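Local coordinates for uncharacterized protein Q64V53_BACFR (Bacteroides fragilis, PDB 2RA8) that is of unknown function but combines a WGR domain, a module often found in nucleic-acid-associated proteins, with a leucine-rich-repeat domain, at residues F235-S247 against I259-M271. Residues are numbered along the deposited sequence; the frame is centred on the assembly and turned at random.
Sequences FDGDMNVFRPLFS and IVDAEEQNVVVEM
Arg243 and Met271 bring the two backbones closest, with CA atoms 6.6 Å apart, and the CA atoms of Phe242 and Ile259 follow at 7.9 Å. Segment 235-247 thus lies against both strand 256-260 of the long parallel sheet, which carries Ile259, and helix 265-274, which carries Met271. It runs from an Asx turn at Asp238 through residues 239-242, which have helical backbone angles without a regular helical bond pattern, into the 3-10 segment 243-245.

Met271, a selenomethionine, is extended beyond CG (chi2 -173°, chi3 -174°), which carries its CE past the Phe246 ring to Met239 O, 3.2 Å away, and to the Arg243 guanidinium. Its CB lies over one face of the Phe246 ring, 3.8 Å from the centroid, and its SE stands obliquely to the same ring in a Met-aromatic contact.

Met239, also selenomethionine, instead folds back at chi2 and chi3, bringing its CE to 3.5 Å from Val268 CG2 and near Ala262 CB, while its CG runs past the carboxylate of Glu264. Ile259 touches two aromatics with different branches: its CG2 sits 4.2 Å from the Phe242 ring centroid, over the face, and its CG1 meets Phe246 CZ at 3.8 Å. Val241 CG1 covers the opposite face of Phe242.

At the partly exposed margin Arg243 NH2 makes a salt bridge of 2.9 Å to Glu270 OE2, with guanidinium and carboxylate planes 59° apart and Met271 CG over one guanidinium face. Glu274 lies close to Glu270, and the arginine probably offsets part of their repulsion.

The loop between strands 223-227 and 256-260 therefore depends mainly on the fit of Met239, Met271, Ile259 and two phenylalanine rings in this leucine-rich-repeat domain, with Arg243-Glu270 the one salt bridge between the segments.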
loop_
_atom_site.group_PDB
_atom_site.type_symbol
_atom_site.label_atom_id
_atom_site.label_comp_id
_atom_site.label_asym_id
_atom_site.label_seq_id
_atom_site.Cartn_x
_atom_site.Cartn_y
_atom_site.Cartn_z
ATOM N N PHE A 235 3.062 -4.495 -24.695
ATOM C CA PHE A 235 2.689 -3.408 -25.594
ATOM C C PHE A 235 3.471 -3.529 -26.867
ATOM O O PHE A 235 4.668 -3.824 -26.844
ATOM C CB PHE A 235 2.941 -2.037 -24.951
ATOM C CG PHE A 235 2.471 -0.875 -25.792
ATOM C CD1 PHE A 235 1.177 -0.847 -26.306
ATOM C CD2 PHE A 235 3.320 0.189 -26.067
ATOM C CE1 PHE A 235 0.743 0.223 -27.077
ATOM C CE2 PHE A 235 2.888 1.260 -26.835
ATOM C CZ PHE A 235 1.601 1.272 -27.339
ATOM N N ASP A 236 2.804 -3.302 -27.993
ATOM C CA ASP A 236 3.466 -3.428 -29.285
ATOM C C ASP A 236 4.148 -2.179 -29.791
ATOM O O ASP A 236 4.686 -2.170 -30.895
ATOM C CB ASP A 236 2.476 -3.965 -30.325
ATOM C CG ASP A 236 1.945 -5.343 -29.954
ATOM O OD1 ASP A 236 2.767 -6.206 -29.579
ATOM O OD2 ASP A 236 0.716 -5.568 -30.032
ATOM N N GLY A 237 4.134 -1.116 -28.990
ATOM C CA GLY A 237 4.815 0.113 -29.380
ATOM C C GLY A 237 4.094 1.154 -30.224
ATOM O O GLY A 237 4.539 2.295 -30.291
ATOM N N ASP A 238 2.991 0.787 -30.868
ATOM C CA ASP A 238 2.266 1.745 -31.703
ATOM C C ASP A 238 1.104 2.363 -30.960
ATOM O O ASP A 238 0.078 1.719 -30.728
ATOM C CB ASP A 238 1.780 1.058 -32.993
ATOM C CG ASP A 238 0.883 1.955 -33.838
ATOM O OD1 ASP A 238 1.145 3.175 -33.910
ATOM O OD2 ASP A 238 -0.080 1.437 -34.444
HETATM N N MSE A 239 1.259 3.633 -30.598
HETATM C CA MSE A 239 0.245 4.358 -29.853
HETATM C C MSE A 239 -0.962 4.778 -30.667
HETATM O O MSE A 239 -2.002 5.126 -30.099
HETATM C CB MSE A 239 0.873 5.598 -29.226
HETATM C CG MSE A 239 1.858 5.303 -28.095
HETATM SE SE MSE A 239 0.935 4.704 -26.496
HETATM C CE MSE A 239 0.210 6.391 -25.870
ATOM N N ASN A 240 -0.843 4.747 -31.994
ATOM C CA ASN A 240 -1.949 5.168 -32.853
ATOM C C ASN A 240 -3.136 4.246 -32.796
ATOM O O ASN A 240 -4.226 4.584 -33.273
ATOM C CB ASN A 240 -1.476 5.317 -34.309
ATOM C CG ASN A 240 -0.605 6.549 -34.516
ATOM O OD1 ASN A 240 -0.954 7.648 -34.090
ATOM N ND2 ASN A 240 0.528 6.370 -35.180
ATOM N N VAL A 241 -2.934 3.082 -32.194
ATOM C CA VAL A 241 -3.984 2.084 -32.069
ATOM C C VAL A 241 -5.122 2.583 -31.205
ATOM O O VAL A 241 -6.290 2.256 -31.440
ATOM C CB VAL A 241 -3.405 0.779 -31.466
ATOM C CG1 VAL A 241 -2.897 1.042 -30.062
ATOM C CG2 VAL A 241 -4.453 -0.313 -31.470
ATOM N N PHE A 242 -4.790 3.396 -30.209
ATOM C CA PHE A 242 -5.787 3.928 -29.290
ATOM C C PHE A 242 -6.634 5.046 -29.880
ATOM O O PHE A 242 -7.787 5.242 -29.486
ATOM C CB PHE A 242 -5.094 4.438 -28.023
ATOM C CG PHE A 242 -4.317 3.381 -27.288
ATOM C CD1 PHE A 242 -4.967 2.303 -26.695
ATOM C CD2 PHE A 242 -2.938 3.469 -27.178
ATOM C CE1 PHE A 242 -4.245 1.331 -26.004
ATOM C CE2 PHE A 242 -2.218 2.508 -26.493
ATOM C CZ PHE A 242 -2.874 1.436 -25.905
ATOM N N ARG A 243 -6.079 5.758 -30.854
ATOM C CA ARG A 243 -6.769 6.887 -31.451
ATOM C C ARG A 243 -8.224 6.685 -31.830
ATOM O O ARG A 243 -9.063 7.519 -31.506
ATOM C CB ARG A 243 -5.965 7.415 -32.659
ATOM C CG ARG A 243 -4.631 8.078 -32.273
ATOM C CD ARG A 243 -3.927 8.728 -33.478
ATOM N NE ARG A 243 -3.533 10.110 -33.191
ATOM C CZ ARG A 243 -2.376 10.473 -32.646
ATOM N NH1 ARG A 243 -1.471 9.559 -32.324
ATOM N NH2 ARG A 243 -2.124 11.754 -32.411
ATOM N N PRO A 244 -8.561 5.585 -32.519
ATOM C CA PRO A 244 -9.972 5.392 -32.885
ATOM C C PRO A 244 -10.945 5.329 -31.718
ATOM O O PRO A 244 -12.153 5.501 -31.904
ATOM C CB PRO A 244 -9.947 4.096 -33.688
ATOM C CG PRO A 244 -8.597 4.141 -34.345
ATOM C CD PRO A 244 -7.705 4.602 -33.206
ATOM N N LEU A 245 -10.425 5.087 -30.511
ATOM C CA LEU A 245 -11.251 5.019 -29.300
ATOM C C LEU A 245 -11.811 6.370 -28.931
ATOM O O LEU A 245 -12.861 6.471 -28.299
ATOM C CB LEU A 245 -10.430 4.502 -28.112
ATOM C CG LEU A 245 -9.952 3.054 -28.155
ATOM C CD1 LEU A 245 -8.838 2.850 -27.135
ATOM C CD2 LEU A 245 -11.119 2.128 -27.863
ATOM N N PHE A 246 -11.095 7.420 -29.319
ATOM C CA PHE A 246 -11.504 8.784 -29.023
ATOM C C PHE A 246 -12.567 9.244 -30.012
ATOM O O PHE A 246 -12.357 10.185 -30.776
ATOM C CB PHE A 246 -10.281 9.713 -29.093
ATOM C CG PHE A 246 -9.257 9.470 -28.000
ATOM C CD1 PHE A 246 -9.086 10.400 -26.976
ATOM C CD2 PHE A 246 -8.452 8.338 -28.017
ATOM C CE1 PHE A 246 -8.118 10.203 -25.979
ATOM C CE2 PHE A 246 -7.484 8.136 -27.027
ATOM C CZ PHE A 246 -7.321 9.071 -26.014
ATOM N N SER A 247 -13.723 8.588 -29.989
ATOM C CA SER A 247 -14.807 8.920 -30.908
ATOM C C SER A 247 -16.159 8.950 -30.249
ATOM O O SER A 247 -16.599 7.955 -29.668
ATOM C CB SER A 247 -14.828 7.905 -32.056
ATOM O OG SER A 247 -16.063 7.947 -32.752
ATOM N N ILE A 259 -6.241 6.558 -20.966
ATOM C CA ILE A 259 -5.217 5.768 -21.636
ATOM C C ILE A 259 -4.092 6.165 -20.723
ATOM O O ILE A 259 -3.571 7.279 -20.797
ATOM C CB ILE A 259 -4.965 6.235 -23.085
ATOM C CG1 ILE A 259 -6.257 6.110 -23.911
ATOM C CG2 ILE A 259 -3.860 5.398 -23.706
ATOM C CD1 ILE A 259 -6.863 4.721 -23.907
ATOM N N VAL A 260 -3.733 5.247 -19.838
ATOM C CA VAL A 260 -2.753 5.519 -18.801
ATOM C C VAL A 260 -1.566 4.623 -18.763
ATOM O O VAL A 260 -1.448 3.678 -19.535
ATOM C CB VAL A 260 -3.442 5.410 -17.421
ATOM C CG1 VAL A 260 -4.644 6.332 -17.360
ATOM C CG2 VAL A 260 -3.882 3.959 -17.176
ATOM N N ASP A 261 -0.662 4.928 -17.839
ATOM C CA ASP A 261 0.527 4.116 -17.635
ATOM C C ASP A 261 1.342 3.891 -18.902
ATOM O O ASP A 261 1.813 2.781 -19.162
ATOM C CB ASP A 261 0.077 2.780 -17.025
ATOM C CG ASP A 261 1.235 1.932 -16.546
ATOM O OD1 ASP A 261 2.064 2.441 -15.755
ATOM O OD2 ASP A 261 1.301 0.756 -16.960
ATOM N N ALA A 262 1.524 4.950 -19.692
ATOM C CA ALA A 262 2.286 4.867 -20.941
ATOM C C ALA A 262 3.556 5.689 -20.901
ATOM O O ALA A 262 3.611 6.720 -20.228
ATOM C CB ALA A 262 1.417 5.340 -22.113
ATOM N N GLU A 263 4.577 5.240 -21.629
ATOM C CA GLU A 263 5.847 5.965 -21.707
ATOM C C GLU A 263 5.625 7.231 -22.491
ATOM O O GLU A 263 6.205 8.268 -22.192
ATOM C CB GLU A 263 6.913 5.123 -22.406
ATOM C CG GLU A 263 7.861 4.415 -21.453
ATOM C CD GLU A 263 8.898 3.569 -22.175
ATOM O OE1 GLU A 263 9.534 4.080 -23.125
ATOM O OE2 GLU A 263 9.083 2.395 -21.783
ATOM N N GLU A 264 4.769 7.150 -23.502
ATOM C CA GLU A 264 4.444 8.313 -24.322
ATOM C C GLU A 264 3.135 8.892 -23.849
ATOM O O GLU A 264 2.170 9.001 -24.608
ATOM C CB GLU A 264 4.339 7.914 -25.795
ATOM C CG GLU A 264 5.641 7.364 -26.368
ATOM C CD GLU A 264 5.535 7.014 -27.843
ATOM O OE1 GLU A 264 5.274 7.926 -28.657
ATOM O OE2 GLU A 264 5.712 5.827 -28.190
ATOM N N GLN A 265 3.103 9.279 -22.580
ATOM C CA GLN A 265 1.892 9.836 -21.988
ATOM C C GLN A 265 1.502 11.182 -22.565
ATOM O O GLN A 265 0.309 11.509 -22.633
ATOM C CB GLN A 265 2.051 9.959 -20.463
ATOM C CG GLN A 265 0.740 10.236 -19.721
ATOM C CD GLN A 265 -0.264 9.097 -19.873
ATOM O OE1 GLN A 265 -1.403 9.307 -20.304
ATOM N NE2 GLN A 265 0.158 7.885 -19.522
ATOM N N ASN A 266 2.489 11.969 -22.995
ATOM C CA ASN A 266 2.197 13.289 -23.545
ATOM C C ASN A 266 1.376 13.192 -24.802
ATOM O O ASN A 266 0.555 14.068 -25.086
ATOM C CB ASN A 266 3.490 14.067 -23.864
ATOM C CG ASN A 266 4.387 14.267 -22.647
ATOM O OD1 ASN A 266 3.916 14.417 -21.510
ATOM N ND2 ASN A 266 5.692 14.293 -22.886
ATOM N N VAL A 267 1.588 12.122 -25.565
ATOM C CA VAL A 267 0.861 11.935 -26.815
ATOM C C VAL A 267 -0.614 11.797 -26.544
ATOM O O VAL A 267 -1.451 12.294 -27.315
ATOM C CB VAL A 267 1.337 10.674 -27.561
ATOM C CG1 VAL A 267 0.810 10.695 -28.987
ATOM C CG2 VAL A 267 2.856 10.596 -27.555
ATOM N N VAL A 268 -0.941 11.123 -25.440
ATOM C CA VAL A 268 -2.332 10.902 -25.046
ATOM C C VAL A 268 -3.037 12.219 -24.853
ATOM O O VAL A 268 -4.227 12.358 -25.165
ATOM C CB VAL A 268 -2.410 10.030 -23.746
ATOM C CG1 VAL A 268 -3.858 9.812 -23.322
ATOM C CG2 VAL A 268 -1.727 8.684 -23.988
ATOM N N VAL A 269 -2.308 13.211 -24.356
ATOM C CA VAL A 269 -2.888 14.528 -24.157
ATOM C C VAL A 269 -3.330 15.070 -25.498
ATOM O O VAL A 269 -4.405 15.655 -25.623
ATOM C CB VAL A 269 -1.869 15.500 -23.524
ATOM C CG1 VAL A 269 -2.495 16.883 -23.352
ATOM C CG2 VAL A 269 -1.392 14.954 -22.190
ATOM N N GLU A 270 -2.497 14.869 -26.515
ATOM C CA GLU A 270 -2.811 15.340 -27.857
ATOM C C GLU A 270 -4.080 14.674 -28.370
ATOM O O GLU A 270 -4.953 15.328 -28.942
ATOM C CB GLU A 270 -1.649 15.031 -28.813
ATOM C CG GLU A 270 -1.828 15.620 -30.202
ATOM C CD GLU A 270 -0.867 15.030 -31.223
ATOM O OE1 GLU A 270 0.358 15.084 -30.981
ATOM O OE2 GLU A 270 -1.341 14.516 -32.264
HETATM N N MSE A 271 -4.187 13.365 -28.163
HETATM C CA MSE A 271 -5.359 12.618 -28.609
HETATM C C MSE A 271 -6.619 13.200 -28.049
HETATM O O MSE A 271 -7.608 13.375 -28.767
HETATM C CB MSE A 271 -5.253 11.160 -28.185
HETATM C CG MSE A 271 -4.079 10.452 -28.806
HETATM SE SE MSE A 271 -4.071 8.566 -28.421
HETATM C CE MSE A 271 -2.368 8.140 -29.198
#